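Local coordinates for protein CrRbcX-IIa (Chlamydomonas reinhardtii, PDB 5BS1) that acts as a Rubisco-assembly chaperone of the RbcX family, working as a homodimer that probably binds the C-terminal tail of the Rubisco large subunit, at the interface of chains A and B. Residues are numbered along the deposited sequence; one frame, centred on the assembly and turned at random. Chains: chain A/B, CrRbcX-IIa.

Three patches sample the interface of the RbcX dimer, which is two-fold overall, though local side chains and the N-terminal segment differ between the copies. By their C-alpha centres, contact 2 lies about 11 Å from contact 1, with B:Leu21 common to both, and about 13 Å from contact 3; contacts 1 and 3 are about 16 Å apart. In contacts 1 and 3 the middle of helix 99-121 in one chain meets its start in the other. The first long helices of both chains enter contacts 1 and 2, and that of chain A also contact 3. The same few helices recur on both sides.

Contact 1: the interface of chains A and B. Residues chain A 14, 103, 106; chain B 21, 25, 94, 97-99.
A:Met103, a selenomethionine on helix 99-121, reaches into a pocket of chain B lined by B:Trp99, B:Phe25, B:Phe97 and the B:Leu94 carbonyl, a worked example of one unbranched side chain meeting several groups in turn across a dimer interface. Its CB lies over a face of the indole, 3.5 Å from the centroid of the five-membered ring, a CH-pi contact displaced toward CD1 and NE1. CG continues past the same ring, 3.8 Å from B:Trp99 CD1. With CG anti to the backbone N (chi1 -178°) and a bend at chi2, the chain then turns from the indole toward the two phenylalanines. The selenium meets B:Phe25 CZ at 3.9 Å and is similarly near B:Phe97 CD2. At the tip, CE touches both phenyl rings and comes 3.6 Å from the carbonyl O of B:Leu94. The receiving surface is itself ordered by aromatic packing, since B:Phe25 CE1 stands over the centre of the B:Phe97 ring. One turn on along the chain A helix, A:Ala106 CB rests on B:Leu21 CB at 3.9 Å. A polar link borders this apolar patch. A:Glu14, bent at chi2, slides past B:Phe97 with its carboxylate nearly parallel to the ring, 11° apart. Its OE2 accepts a hydrogen bond from the backbone N of B:Glu98 through the anti lone pair, at 2.8 Å and with 172° at the hydrogen.

Contact 2: the interface of chains A and B. Residues chain A 1, 3, 21, 24; chain B 16-17, 20-21.
A:Ile3, in the short 3-10 helix 3-5, directs its backbone N toward water 1, which also bonds the carbonyl O of B:Ala20 on helix 13-37. In this RbcX-family dimer the N-terminal segment of chain A here lies against the first long helix of chain B. The water is 2.9 Å from A:Ile3 N and 2.8 Å from B:Ala20 O, a short bridge between two main chains. Beside it, the CD1 end of A:Ile3 packs on B:Ala20 CB at 3.8 Å. CG1 lies anti to the carbonyl carbon (chi1 -59°), and the extended chi2 carries CD1 onward to the helix of chain B. The selenomethionine A:Met1 is poorly ordered and may belong to the expressed construct, so its details are tentative. As modelled, its chain is extended and slides past B:Lys16 in the opposite direction, with A:Met1 CB 3.8 Å from B:Lys16 CE. Farther along, its CG and selenium pass the methyl of B:Ala20, and the terminal CE approaches B:Ala17 CA. The lysine meets it through aliphatic methylenes. B:Ala17 faces helix 13-38 of chain A, where its CB touches the CD2 branch of A:Leu21 at 3.8 Å. A:Leu24 approaches the same B:Ala17 methyl more loosely, its CD2 4.3 Å from CB.

Contact 3: the interface of chains A and B. Residues chain A 22, 91, 94, 99; chain B 106-107, 110.
A bend at chi3 (56°) turns the end of A:Arg22 along B:Thr110, whose OG1 lies anti to its own carbonyl carbon (chi1 -67°) and faces the arginine. In this helix-packing patch of the RbcX homodimer, helix 99-121 of chain B lies against helices 13-38 and 80-96 and the start of helix 99-121 of chain A. The two side chains slide past each other in opposite directions, and the NE of A:Arg22 donates a hydrogen bond to B:Thr110 OG1 at 3.0 Å. The hydroxyl is tilted 21° from the guanidinium plane. It in turn donates to the carbonyl O of B:Ala106 at 2.7 Å, one turn back; this relay probably fixes its rotation. The CG and CD methylenes of A:Arg22 lie beside the oxygen of that carbonyl. On the other flank of the helix, A:Leu94 packs with both branches: CD1 is 3.7 Å from B:Ser107 CA, and CD2 lies near the B:Ser107 hydroxyl. CD1 also touches B:Thr110 CB at 3.8 Å, so the threonine is held between leucine and arginine. The A:Trp99 ring reaches B:Ala106 with its benzo edge, CH2 being 4.0 Å from the alanine CB. A second-shell bond settles that indole: A:Trp99 NE1 donates in the ring plane to the carbonyl O of A:Leu94, at 2.9 Å.

Contact 1: the interface of chains A and B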
# COMPACT_ATOMS: atom_id res chain seq x y z
N GLU A 14 -0.48 10.15 -0.28
CA GLU A 14 -0.24 9.80 -1.68
C GLU A 14 1.21 9.35 -1.91
O GLU A 14 1.46 8.34 -2.61
CB GLU A 14 -0.59 10.97 -2.59
CG GLU A 14 -2.08 11.25 -2.73
CD GLU A 14 -2.63 12.22 -1.72
OE1 GLU A 14 -1.95 12.57 -0.74
OE2 GLU A 14 -3.79 12.65 -1.90
N MSE A 103 -8.01 1.25 -7.05
CA MSE A 103 -8.66 2.37 -6.33
C MSE A 103 -10.16 2.14 -6.23
O MSE A 103 -10.76 2.41 -5.20
CB MSE A 103 -8.34 3.71 -6.96
CG MSE A 103 -8.96 4.90 -6.22
SE MSE A 103 -8.26 5.09 -4.39
CE MSE A 103 -9.44 6.52 -3.74
N ALA A 106 -10.74 -0.39 -3.47
CA ALA A 106 -10.48 0.27 -2.17
C ALA A 106 -11.67 1.16 -1.77
O ALA A 106 -12.07 1.20 -0.62
CB ALA A 106 -9.19 1.07 -2.20
N LEU B 21 -4.62 0.39 0.98
CA LEU B 21 -5.20 1.73 0.83
C LEU B 21 -6.33 1.95 1.83
O LEU B 21 -6.44 3.01 2.45
CB LEU B 21 -5.70 1.98 -0.59
CG LEU B 21 -4.62 2.22 -1.64
CD1 LEU B 21 -5.27 2.19 -3.00
CD2 LEU B 21 -3.88 3.51 -1.43
N PHE B 25 -6.64 4.91 4.52
CA PHE B 25 -7.75 5.87 4.61
C PHE B 25 -8.33 5.89 6.03
O PHE B 25 -8.67 6.97 6.54
CB PHE B 25 -8.84 5.55 3.61
CG PHE B 25 -8.39 5.48 2.16
CD1 PHE B 25 -7.26 6.14 1.73
CD2 PHE B 25 -9.14 4.78 1.24
CE1 PHE B 25 -6.87 6.09 0.40
CE2 PHE B 25 -8.74 4.68 -0.09
CZ PHE B 25 -7.61 5.33 -0.50
N LEU B 94 -12.14 9.38 0.19
CA LEU B 94 -12.06 8.72 -1.12
C LEU B 94 -12.08 9.74 -2.26
O LEU B 94 -11.51 9.48 -3.32
CB LEU B 94 -13.24 7.78 -1.28
CG LEU B 94 -13.33 6.64 -0.28
CD1 LEU B 94 -14.64 5.89 -0.48
CD2 LEU B 94 -12.13 5.74 -0.42
N PHE B 97 -8.33 11.91 -1.90
CA PHE B 97 -7.05 11.17 -2.12
C PHE B 97 -6.65 11.20 -3.59
O PHE B 97 -7.42 10.75 -4.45
CB PHE B 97 -7.19 9.73 -1.64
CG PHE B 97 -5.96 8.88 -1.78
CD1 PHE B 97 -4.88 9.07 -0.94
CD2 PHE B 97 -5.92 7.86 -2.70
CE1 PHE B 97 -3.75 8.30 -1.07
CE2 PHE B 97 -4.80 7.06 -2.82
CZ PHE B 97 -3.72 7.28 -2.00
N GLU B 98 -5.46 11.71 -3.89
CA GLU B 98 -5.06 11.90 -5.28
C GLU B 98 -4.33 10.65 -5.80
O GLU B 98 -3.11 10.59 -5.92
CB GLU B 98 -4.22 13.16 -5.44
CG GLU B 98 -4.99 14.47 -5.16
CD GLU B 98 -6.00 14.86 -6.22
OE1 GLU B 98 -5.98 14.32 -7.33
OE2 GLU B 98 -6.83 15.76 -5.92
N TRP B 99 -5.12 9.63 -6.12
CA TRP B 99 -4.59 8.36 -6.59
C TRP B 99 -3.82 8.53 -7.89
O TRP B 99 -2.85 7.80 -8.10
CB TRP B 99 -5.73 7.38 -6.74
CG TRP B 99 -5.40 6.02 -7.34
CD1 TRP B 99 -5.93 5.52 -8.49
CD2 TRP B 99 -4.53 5.01 -6.82
NE1 TRP B 99 -5.47 4.27 -8.70
CE2 TRP B 99 -4.60 3.93 -7.71
CE3 TRP B 99 -3.71 4.90 -5.70
CZ2 TRP B 99 -3.90 2.76 -7.49
CZ3 TRP B 99 -2.99 3.73 -5.49
CH2 TRP B 99 -3.10 2.67 -6.38

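Contact 2: the interface of chains A and B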
# COMPACT_ATOMS: atom_id res chain seq x y z
N MSE A 1 2.64 -4.65 4.15
CA MSE A 1 2.45 -3.37 3.46
C MSE A 1 1.63 -2.52 4.38
O MSE A 1 0.40 -2.64 4.46
CB MSE A 1 1.82 -3.63 2.09
CG MSE A 1 1.56 -2.36 1.29
SE MSE A 1 0.88 -2.97 -0.46
CE MSE A 1 0.93 -1.31 -1.48
N ILE A 3 1.14 1.27 4.81
CA ILE A 3 1.48 2.48 4.11
C ILE A 3 1.84 3.64 5.05
O ILE A 3 2.79 4.39 4.77
CB ILE A 3 0.39 2.87 3.08
CG1 ILE A 3 0.22 1.75 2.05
CG2 ILE A 3 0.74 4.20 2.41
CD1 ILE A 3 -0.96 1.97 1.12
N LEU A 21 3.85 1.12 -2.94
CA LEU A 21 3.59 0.42 -4.22
C LEU A 21 4.91 0.06 -4.90
O LEU A 21 5.06 -1.04 -5.43
CB LEU A 21 2.74 1.24 -5.18
CG LEU A 21 1.26 1.35 -4.83
CD1 LEU A 21 0.62 2.41 -5.67
CD2 LEU A 21 0.53 0.02 -4.97
N LEU A 24 6.14 -2.96 -3.28
CA LEU A 24 5.30 -4.08 -3.75
C LEU A 24 5.72 -4.55 -5.15
O LEU A 24 5.84 -5.74 -5.42
CB LEU A 24 3.83 -3.68 -3.73
CG LEU A 24 2.85 -4.71 -4.28
CD1 LEU A 24 2.86 -5.98 -3.45
CD2 LEU A 24 1.44 -4.16 -4.41
N LYS B 16 -4.08 -6.70 -2.71
CA LYS B 16 -3.19 -6.36 -1.60
C LYS B 16 -3.09 -4.84 -1.43
O LYS B 16 -3.24 -4.28 -0.30
CB LYS B 16 -1.81 -7.02 -1.82
CG LYS B 16 -0.77 -6.71 -0.73
CD LYS B 16 -1.20 -7.25 0.60
CE LYS B 16 -0.24 -6.84 1.72
NZ LYS B 16 -0.83 -7.17 3.03
N ALA B 17 -2.87 -4.16 -2.54
CA ALA B 17 -2.78 -2.73 -2.55
C ALA B 17 -4.08 -2.06 -2.11
O ALA B 17 -4.06 -1.08 -1.35
CB ALA B 17 -2.37 -2.24 -3.92
N ALA B 20 -4.49 -2.34 1.62
CA ALA B 20 -3.54 -1.42 2.21
C ALA B 20 -4.02 0.02 2.12
O ALA B 20 -3.92 0.77 3.09
CB ALA B 20 -2.19 -1.57 1.55
N LEU B 21 -4.62 0.39 0.98
CA LEU B 21 -5.20 1.73 0.83
C LEU B 21 -6.33 1.95 1.83
O LEU B 21 -6.44 3.01 2.45
CB LEU B 21 -5.70 1.98 -0.59
CG LEU B 21 -4.62 2.22 -1.64
CD1 LEU B 21 -5.27 2.19 -3.00
CD2 LEU B 21 -3.88 3.51 -1.43
O HOH W 1 -1.71 0.59 4.84

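Contact 3: the interface of chains A and B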
# COMPACT_ATOMS: atom_id res chain seq x y z
N ARG A 22 5.89 0.97 -4.86
CA ARG A 22 7.18 0.68 -5.46
C ARG A 22 7.80 -0.55 -4.84
O ARG A 22 8.39 -1.39 -5.54
CB ARG A 22 8.11 1.91 -5.33
CG ARG A 22 7.70 3.05 -6.28
CD ARG A 22 8.84 3.99 -6.63
NE ARG A 22 9.88 3.16 -7.18
CZ ARG A 22 11.13 3.04 -6.74
NH1 ARG A 22 11.87 2.07 -7.26
NH2 ARG A 22 11.66 3.91 -5.87
N GLU A 91 9.71 -2.34 -13.73
CA GLU A 91 9.34 -1.20 -14.56
C GLU A 91 8.22 -1.60 -15.53
O GLU A 91 7.23 -0.85 -15.69
CB GLU A 91 10.58 -0.66 -15.30
CG GLU A 91 10.29 0.59 -16.11
CD GLU A 91 11.54 1.37 -16.54
OE1 GLU A 91 12.65 1.22 -15.97
OE2 GLU A 91 11.39 2.20 -17.47
N LEU A 94 4.65 -1.65 -14.08
CA LEU A 94 3.91 -0.40 -13.99
C LEU A 94 2.75 -0.33 -14.95
O LEU A 94 1.72 0.27 -14.63
CB LEU A 94 4.82 0.81 -14.22
CG LEU A 94 5.97 0.99 -13.24
CD1 LEU A 94 6.92 2.06 -13.73
CD2 LEU A 94 5.39 1.29 -11.87
N TRP A 99 -4.38 -0.15 -12.17
CA TRP A 99 -4.47 1.02 -11.30
C TRP A 99 -5.90 1.38 -10.99
O TRP A 99 -6.23 1.63 -9.83
CB TRP A 99 -3.80 2.23 -11.99
CG TRP A 99 -2.34 2.04 -12.17
CD1 TRP A 99 -1.69 1.58 -13.29
CD2 TRP A 99 -1.31 2.32 -11.20
NE1 TRP A 99 -0.35 1.51 -13.06
CE2 TRP A 99 -0.08 1.99 -11.81
CE3 TRP A 99 -1.32 2.81 -9.91
CZ2 TRP A 99 1.13 2.13 -11.14
CZ3 TRP A 99 -0.10 2.94 -9.23
CH2 TRP A 99 1.09 2.61 -9.86
N ALA B 106 4.78 6.73 -8.30
CA ALA B 106 5.27 5.34 -8.25
C ALA B 106 5.95 5.02 -9.57
O ALA B 106 7.02 4.37 -9.58
CB ALA B 106 4.14 4.36 -7.98
N SER B 107 5.35 5.46 -10.67
CA SER B 107 5.87 5.20 -12.03
C SER B 107 7.17 5.98 -12.30
O SER B 107 8.22 5.40 -12.62
CB SER B 107 4.78 5.53 -13.03
OG SER B 107 3.66 4.71 -12.75
N THR B 110 10.10 4.85 -10.10
CA THR B 110 10.63 3.56 -10.49
C THR B 110 11.63 3.79 -11.64
O THR B 110 12.72 3.25 -11.62
CB THR B 110 9.51 2.60 -10.95
OG1 THR B 110 8.71 2.28 -9.82
CG2 THR B 110 10.12 1.31 -11.49